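Long-range contacts in Bse634I restriction endonuclease (Geobacillus stearothermophilus, PDB 1KNV), which probably cleaves double-stranded DNA as a type II restriction endonuclease of the PDDEXK superfamily, a metal-dependent hydrolase: residues 8-12 with 23-29; 84-88 with 174-178; 214-218 with 255-259. All blocks are in the same frame, centred on the assembly; numbering follows the deposited sequence.

Interaction 1 (8-12 with 23-29); sequences SNCVE and RIKPFNA
An N-terminal beta hairpin, strands 11-16 and 19-24, is joined here at the end away from its turn, where strand 19-24 leads through Lys25, the N-cap, into helix 26-33. Val11 and Glu12 are extended (phi/psi -152/147, -142/144). The antiparallel pair Glu12 and Arg23 is hydrogen-bonded (Glu12 N to Arg23 O 2.8 Å, Arg23 N to Glu12 O 2.9 Å); Val11 and Ile24 form the next, non-hydrogen-bonded pair, CA atoms 4.4 Å apart. Lys25 N adds a hydrogen bond to Cys10 O (3.1 Å). Cys10 N donates to Ser8 OG, an ST turn (OG less surely placed). Glu12, Arg23 and Lys25 form a salt-bridge network: Glu12 OE1 takes Arg23 NE (chi1 p) at 2.9 Å and, weakly, Lys25 NZ (all chi m) at 3.3 Å. Asn28 ND2 donates to Asn9 O (3.0 Å), and Ala29 CB packs on Cys10 CB (3.8 Å). On the other face, Val11 packs on Val54 of helix 43-60, Ile24 on Phe71 and Thr74 of helix 68-93.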
loop_
_atom_site.group_PDB
_atom_site.type_symbol
_atom_site.label_atom_id
_atom_site.label_comp_id
_atom_site.label_asym_id
_atom_site.label_seq_id
_atom_site.Cartn_x
_atom_site.Cartn_y
_atom_site.Cartn_z
ATOM N N SER B 8 10.363 21.204 -57.709
ATOM C CA SER B 8 10.448 20.677 -56.349
ATOM C C SER B 8 9.638 19.395 -56.245
ATOM O O SER B 8 8.726 19.153 -57.042
ATOM C CB SER B 8 9.938 21.686 -55.312
ATOM O OG SER B 8 9.985 21.105 -54.019
ATOM N N ASN B 9 10.003 18.563 -55.277
ATOM C CA ASN B 9 9.321 17.297 -55.033
ATOM C C ASN B 9 8.622 17.333 -53.679
ATOM O O ASN B 9 8.200 16.303 -53.153
ATOM C CB ASN B 9 10.328 16.146 -55.066
ATOM C CG ASN B 9 10.779 15.816 -56.467
ATOM O OD1 ASN B 9 11.884 15.321 -56.675
ATOM N ND2 ASN B 9 9.916 16.080 -57.441
ATOM N N CYS B 10 8.500 18.534 -53.122
ATOM C CA CYS B 10 7.866 18.716 -51.825
ATOM C C CYS B 10 6.351 18.723 -51.957
ATOM O O CYS B 10 5.639 19.065 -51.014
ATOM C CB CYS B 10 8.343 20.016 -51.183
ATOM S SG CYS B 10 7.840 21.480 -52.066
ATOM N N VAL B 11 5.877 18.358 -53.144
ATOM C CA VAL B 11 4.451 18.265 -53.454
ATOM C C VAL B 11 4.328 17.217 -54.556
ATOM O O VAL B 11 5.226 17.073 -55.385
ATOM C CB VAL B 11 3.850 19.613 -53.950
ATOM C CG1 VAL B 11 3.892 20.646 -52.838
ATOM C CG2 VAL B 11 4.600 20.113 -55.172
ATOM N N GLU B 12 3.227 16.478 -54.557
ATOM C CA GLU B 12 3.024 15.428 -55.547
ATOM C C GLU B 12 1.568 15.365 -55.992
ATOM O O GLU B 12 0.659 15.614 -55.199
ATOM C CB GLU B 12 3.467 14.090 -54.947
ATOM C CG GLU B 12 2.928 12.844 -55.613
ATOM C CD GLU B 12 3.486 11.581 -54.981
ATOM O OE1 GLU B 12 3.625 11.547 -53.741
ATOM O OE2 GLU B 12 3.778 10.617 -55.722
ATOM N N ARG B 23 -0.724 16.159 -52.713
ATOM C CA ARG B 23 -0.246 15.780 -51.384
ATOM C C ARG B 23 1.120 16.402 -51.121
ATOM O O ARG B 23 1.971 16.444 -52.006
ATOM C CB ARG B 23 -0.115 14.257 -51.263
ATOM C CG ARG B 23 0.998 13.677 -52.120
ATOM C CD ARG B 23 1.467 12.315 -51.632
ATOM N NE ARG B 23 1.030 11.222 -52.497
ATOM C CZ ARG B 23 -0.148 10.613 -52.401
ATOM N NH1 ARG B 23 -1.025 10.987 -51.472
ATOM N NH2 ARG B 23 -0.448 9.621 -53.233
ATOM N N ILE B 24 1.333 16.893 -49.909
ATOM C CA ILE B 24 2.625 17.470 -49.576
ATOM C C ILE B 24 3.577 16.334 -49.211
ATOM O O ILE B 24 3.160 15.318 -48.663
ATOM C CB ILE B 24 2.528 18.425 -48.381
ATOM C CG1 ILE B 24 1.580 19.576 -48.719
ATOM C CG2 ILE B 24 3.915 18.935 -48.007
ATOM C CD1 ILE B 24 1.358 20.529 -47.573
ATOM N N LYS B 25 4.852 16.502 -49.533
ATOM C CA LYS B 25 5.860 15.496 -49.221
ATOM C C LYS B 25 6.808 16.163 -48.224
ATOM O O LYS B 25 7.841 16.714 -48.608
ATOM C CB LYS B 25 6.606 15.089 -50.495
ATOM C CG LYS B 25 5.696 14.599 -51.612
ATOM C CD LYS B 25 4.837 13.436 -51.153
ATOM C CE LYS B 25 5.691 12.222 -50.849
ATOM N NZ LYS B 25 6.474 11.838 -52.047
ATOM N N PRO B 26 6.461 16.118 -46.926
ATOM C CA PRO B 26 7.249 16.720 -45.846
ATOM C C PRO B 26 8.723 16.384 -45.816
ATOM O O PRO B 26 9.553 17.249 -45.573
ATOM C CB PRO B 26 6.523 16.256 -44.582
ATOM C CG PRO B 26 5.904 14.961 -45.000
ATOM C CD PRO B 26 5.381 15.282 -46.374
ATOM N N PHE B 27 9.049 15.129 -46.078
ATOM C CA PHE B 27 10.435 14.692 -46.040
ATOM C C PHE B 27 11.277 15.226 -47.185
ATOM O O PHE B 27 12.457 15.521 -47.001
ATOM C CB PHE B 27 10.471 13.166 -45.979
ATOM C CG PHE B 27 9.701 12.605 -44.814
ATOM C CD1 PHE B 27 8.786 11.577 -44.995
ATOM C CD2 PHE B 27 9.873 13.130 -43.533
ATOM C CE1 PHE B 27 8.049 11.077 -43.915
ATOM C CE2 PHE B 27 9.145 12.638 -42.450
ATOM C CZ PHE B 27 8.231 11.611 -42.641
ATOM N N ASN B 28 10.683 15.361 -48.367
ATOM C CA ASN B 28 11.426 15.898 -49.502
ATOM C C ASN B 28 11.649 17.388 -49.275
ATOM O O ASN B 28 12.658 17.947 -49.702
ATOM C CB ASN B 28 10.676 15.676 -50.817
ATOM C CG ASN B 28 10.468 14.203 -51.127
ATOM O OD1 ASN B 28 11.324 13.361 -50.835
ATOM N ND2 ASN B 28 9.331 13.888 -51.736
ATOM N N ALA B 29 10.706 18.025 -48.593
ATOM C CA ALA B 29 10.822 19.443 -48.302
ATOM C C ALA B 29 12.036 19.642 -47.407
ATOM O O ALA B 29 12.830 20.560 -47.623
ATOM C CB ALA B 29 9.567 19.947 -47.597
#

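Interaction 2 (84-88 with 174-178)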
loop_
_atom_site.group_PDB
_atom_site.type_symbol
_atom_site.label_atom_id
_atom_site.label_comp_id
_atom_site.label_asym_id
_atom_site.label_seq_id
_atom_site.Cartn_x
_atom_site.Cartn_y
_atom_site.Cartn_z
ATOM N N ALA B 84 13.461 14.820 -33.239
ATOM C CA ALA B 84 14.243 13.603 -33.389
ATOM C C ALA B 84 15.701 13.865 -33.761
ATOM O O ALA B 84 16.605 13.282 -33.168
ATOM C CB ALA B 84 13.597 12.697 -34.429
ATOM N N ILE B 85 15.934 14.730 -34.744
ATOM C CA ILE B 85 17.297 15.036 -35.186
ATOM C C ILE B 85 18.102 15.728 -34.088
ATOM O O ILE B 85 19.251 15.372 -33.820
ATOM C CB ILE B 85 17.281 15.950 -36.443
ATOM C CG1 ILE B 85 16.633 15.212 -37.612
ATOM C CG2 ILE B 85 18.703 16.390 -36.807
ATOM C CD1 ILE B 85 17.338 13.944 -37.990
ATOM N N GLN B 86 17.494 16.724 -33.457
ATOM C CA GLN B 86 18.176 17.453 -32.410
ATOM C C GLN B 86 18.567 16.472 -31.314
ATOM O O GLN B 86 19.714 16.454 -30.874
ATOM C CB GLN B 86 17.273 18.564 -31.856
ATOM C CG GLN B 86 17.991 19.568 -30.947
ATOM C CD GLN B 86 19.032 20.437 -31.668
ATOM O OE1 GLN B 86 19.817 21.127 -31.023
ATOM N NE2 GLN B 86 19.033 20.408 -32.999
ATOM N N SER B 87 17.620 15.641 -30.886
ATOM C CA SER B 87 17.885 14.655 -29.831
ATOM C C SER B 87 19.018 13.718 -30.199
ATOM O O SER B 87 19.852 13.382 -29.356
ATOM C CB SER B 87 16.634 13.828 -29.536
ATOM O OG SER B 87 15.606 14.653 -29.029
ATOM N N TRP B 88 19.038 13.288 -31.457
ATOM C CA TRP B 88 20.077 12.383 -31.936
ATOM C C TRP B 88 21.447 13.057 -31.826
ATOM O O TRP B 88 22.403 12.437 -31.366
ATOM C CB TRP B 88 19.789 11.959 -33.383
ATOM C CG TRP B 88 20.887 11.163 -34.036
ATOM C CD1 TRP B 88 22.149 11.598 -34.346
ATOM C CD2 TRP B 88 20.814 9.808 -34.481
ATOM N NE1 TRP B 88 22.864 10.597 -34.956
ATOM C CE2 TRP B 88 22.071 9.489 -35.051
ATOM C CE3 TRP B 88 19.812 8.833 -34.453
ATOM C CZ2 TRP B 88 22.345 8.231 -35.592
ATOM C CZ3 TRP B 88 20.088 7.582 -34.993
ATOM C CH2 TRP B 88 21.346 7.293 -35.554
ATOM N N VAL B 174 16.114 6.786 -40.159
ATOM C CA VAL B 174 16.773 6.160 -39.023
ATOM C C VAL B 174 16.370 6.825 -37.705
ATOM O O VAL B 174 16.188 6.153 -36.686
ATOM C CB VAL B 174 18.305 6.222 -39.181
ATOM C CG1 VAL B 174 18.990 5.885 -37.872
ATOM C CG2 VAL B 174 18.740 5.240 -40.240
ATOM N N ALA B 175 16.227 8.146 -37.729
ATOM C CA ALA B 175 15.855 8.891 -36.532
ATOM C C ALA B 175 14.403 8.636 -36.125
ATOM O O ALA B 175 14.058 8.709 -34.947
ATOM C CB ALA B 175 16.079 10.385 -36.759
ATOM N N LEU B 176 13.558 8.319 -37.101
ATOM C CA LEU B 176 12.145 8.089 -36.833
ATOM C C LEU B 176 11.742 6.634 -36.599
ATOM O O LEU B 176 10.577 6.359 -36.303
ATOM C CB LEU B 176 11.300 8.672 -37.975
ATOM C CG LEU B 176 11.358 10.193 -38.189
ATOM C CD1 LEU B 176 10.512 10.576 -39.396
ATOM C CD2 LEU B 176 10.858 10.914 -36.932
ATOM N N THR B 177 12.688 5.706 -36.727
ATOM C CA THR B 177 12.394 4.285 -36.525
ATOM C C THR B 177 13.376 3.682 -35.545
ATOM O O THR B 177 13.579 2.475 -35.530
ATOM C CB THR B 177 12.497 3.479 -37.838
ATOM O OG1 THR B 177 13.830 3.578 -38.361
ATOM C CG2 THR B 177 11.501 3.998 -38.868
ATOM N N LEU B 178 13.982 4.528 -34.725
ATOM C CA LEU B 178 14.960 4.083 -33.744
ATOM C C LEU B 178 14.343 3.107 -32.737
ATOM O O LEU B 178 14.983 2.159 -32.300
ATOM C CB LEU B 178 15.533 5.313 -33.035
ATOM C CG LEU B 178 16.804 5.227 -32.197
ATOM C CD1 LEU B 178 17.951 4.610 -32.991
ATOM C CD2 LEU B 178 17.154 6.633 -31.758
#
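Ala84 opens the contact, its small side chain letting helix 68-93 come within 5.9 Å (CA to CA) of Ala175 near the end of helix 169-176. The methyl groups meet directly, Ala84 CB to Ala175 CB 4.1 Å, and Leu176 CD2 lies equally far from Ala84 CB. The Ala84 side chain is about 8 Å from that of Leu197, which binds calcium in a structure of this protein, though no ion is bound to this chain here. Ile85 starts out sideways, yet its CD1 reaches Ala175 CB at 4.0 Å, so Ala175 CB touches two successive residues of the helix. One turn beyond Ala84, Trp88 (chi1 t) extends its indole across the gap: CZ3 lies 3.5 Å from Val174 CG1 and 4.2 Å from Leu178 CD1, bringing in Leu178, three residues past Ala175. Its NE1 is hydrogen-bonded to Leu162 O. No hydrogen bond joins the two segments; the contact is apolar, with small alanines where the backbones are close and the indole filling the wider part.

Interaction 3 (214-218 with 255-259); sequences NILKS and AATHT
Residues 255-259 are an extended lead-in followed by a 3-10 turn, laid against one turn of the long helix 203-227 with Ala256 nearest Asn214 (CA atoms 5.5 Å apart) and His258 nearest Ser218 (6.3 Å). Ala255, at phi/psi -71/139, offers its carbonyl to water 1: the water donates to Ala255 O (2.8 Å) and accepts from Asn214 ND2 (2.9 Å). Ala256 places its CA 3.2 Å from Asn214 OD1. At Thr257 the chain turns into the 3-10 segment, and Thr257 N donates to Asn214 OD1 at 2.9 Å, brought there by Asn214 chi1 m (-89°) and chi2 -66°; Thr257 also packs against Ser218 of the second subunit. His258, chi1 p and chi2 -85°, lays a ring face over Ser218, whose CA makes a CH-pi contact 3.8 Å from the ring centroid and 15° off its normal. Water 2 completes the join, donating to Asn214 OD1 (2.7 Å), accepting from His258 N (3.0 Å) and lying 2.6 Å from His258 ND1. Lys217 presents CB to His258 CE1 (3.8 Å), while its amine leaves to salt-bridge Asp272 and Glu268. In the turn, Thr259 N (3.0 Å) and OG1 (2.7 Å) both donate to Ala256 O. The arrangement is a buried, water-mediated helix-to-loop junction in which an asparagine side chain binds a passing backbone, set at a subunit interface of the tetrameric assembly.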
loop_
_atom_site.group_PDB
_atom_site.type_symbol
_atom_site.label_atom_id
_atom_site.label_comp_id
_atom_site.label_asym_id
_atom_site.label_seq_id
_atom_site.Cartn_x
_atom_site.Cartn_y
_atom_site.Cartn_z
ATOM N N ASN B 214 -0.134 10.769 -15.376
ATOM C CA ASN B 214 -0.743 9.893 -14.377
ATOM C C ASN B 214 -0.765 8.450 -14.833
ATOM O O ASN B 214 -0.485 7.549 -14.046
ATOM C CB ASN B 214 -2.168 10.339 -14.070
ATOM C CG ASN B 214 -2.214 11.354 -12.966
ATOM O OD1 ASN B 214 -1.884 11.042 -11.819
ATOM N ND2 ASN B 214 -2.609 12.583 -13.296
ATOM N N ILE B 215 -1.100 8.245 -16.108
ATOM C CA ILE B 215 -1.174 6.908 -16.707
ATOM C C ILE B 215 0.179 6.200 -16.726
ATOM O O ILE B 215 0.295 5.045 -16.289
ATOM C CB ILE B 215 -1.724 6.969 -18.161
ATOM C CG1 ILE B 215 -3.221 7.246 -18.134
ATOM C CG2 ILE B 215 -1.481 5.646 -18.880
ATOM C CD1 ILE B 215 -4.023 6.090 -17.550
ATOM N N LEU B 216 1.199 6.892 -17.225
ATOM C CA LEU B 216 2.525 6.309 -17.307
ATOM C C LEU B 216 3.213 6.147 -15.949
ATOM O O LEU B 216 3.801 5.103 -15.666
ATOM C CB LEU B 216 3.395 7.140 -18.253
ATOM C CG LEU B 216 2.906 7.146 -19.705
ATOM C CD1 LEU B 216 3.739 8.112 -20.517
ATOM C CD2 LEU B 216 2.987 5.731 -20.285
ATOM N N LYS B 217 3.152 7.173 -15.107
ATOM C CA LYS B 217 3.784 7.077 -13.798
ATOM C C LYS B 217 3.153 5.995 -12.918
ATOM O O LYS B 217 3.857 5.297 -12.188
ATOM C CB LYS B 217 3.739 8.420 -13.069
ATOM C CG LYS B 217 4.756 9.421 -13.562
ATOM C CD LYS B 217 4.824 10.595 -12.600
ATOM C CE LYS B 217 6.009 11.460 -12.908
ATOM N NZ LYS B 217 6.264 12.412 -11.803
ATOM N N SER B 218 1.836 5.856 -12.965
ATOM C CA SER B 218 1.204 4.835 -12.150
ATOM C C SER B 218 1.591 3.450 -12.677
ATOM O O SER B 218 1.771 2.503 -11.901
ATOM C CB SER B 218 -0.315 5.016 -12.148
ATOM O OG SER B 218 -0.866 4.882 -13.446
ATOM N N ALA B 255 -0.820 16.957 -8.348
ATOM C CA ALA B 255 -0.237 15.722 -7.839
ATOM C C ALA B 255 -0.684 14.449 -8.571
ATOM O O ALA B 255 -1.854 14.287 -8.904
ATOM C CB ALA B 255 -0.559 15.594 -6.364
ATOM N N ALA B 256 0.251 13.541 -8.819
ATOM C CA ALA B 256 -0.089 12.284 -9.465
ATOM C C ALA B 256 -1.103 11.650 -8.513
ATOM O O ALA B 256 -0.792 11.433 -7.346
ATOM C CB ALA B 256 1.160 11.418 -9.582
ATOM N N THR B 257 -2.309 11.362 -8.992
ATOM C CA THR B 257 -3.344 10.799 -8.124
ATOM C C THR B 257 -3.001 9.509 -7.383
ATOM O O THR B 257 -3.503 9.272 -6.275
ATOM C CB THR B 257 -4.684 10.575 -8.884
ATOM O OG1 THR B 257 -4.514 9.587 -9.905
ATOM C CG2 THR B 257 -5.160 11.866 -9.516
ATOM N N HIS B 258 -2.156 8.668 -7.968
ATOM C CA HIS B 258 -1.812 7.425 -7.289
ATOM C C HIS B 258 -0.899 7.655 -6.089
ATOM O O HIS B 258 -0.718 6.760 -5.259
ATOM C CB HIS B 258 -1.168 6.411 -8.258
ATOM C CG HIS B 258 0.208 6.778 -8.716
ATOM N ND1 HIS B 258 0.444 7.612 -9.786
ATOM C CD2 HIS B 258 1.431 6.436 -8.232
ATOM C CE1 HIS B 258 1.748 7.773 -9.941
ATOM N NE2 HIS B 258 2.368 7.070 -9.009
ATOM N N THR B 259 -0.344 8.856 -5.972
ATOM C CA THR B 259 0.564 9.127 -4.871
ATOM C C THR B 259 -0.072 9.734 -3.629
ATOM O O THR B 259 0.638 10.003 -2.662
ATOM C CB THR B 259 1.730 10.047 -5.310
ATOM O OG1 THR B 259 1.236 11.355 -5.616
ATOM C CG2 THR B 259 2.428 9.473 -6.538
HETATM O O HOH W 1 -3.192 14.615 -11.309
HETATM O O HOH W 2 -1.665 8.507 -10.973
#

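From the N terminus, interaction 1 closes first, a short hairpin loop that delivers the chain into helix 26-33. Interaction 2 then closes a far longer loop, bringing helix 169-176 back against helix 68-93 after strands 99-103 and 147-151 of the mixed sheet have been laid down. Interaction 3 comes last, tying the loop after helix 246-251 to helix 203-227. The three follow one another in series, without nesting or crossing. Interactions 1 and 2 touch, Phe27 CE2 lying 3.9 Å from Leu176 CD1, so Phe27 of helix 26-33 packs on helix 169-176, linking the two contacts. Interaction 3 lies on the opposite side of the chain's centre from interaction 1, their centres about 41 Å apart.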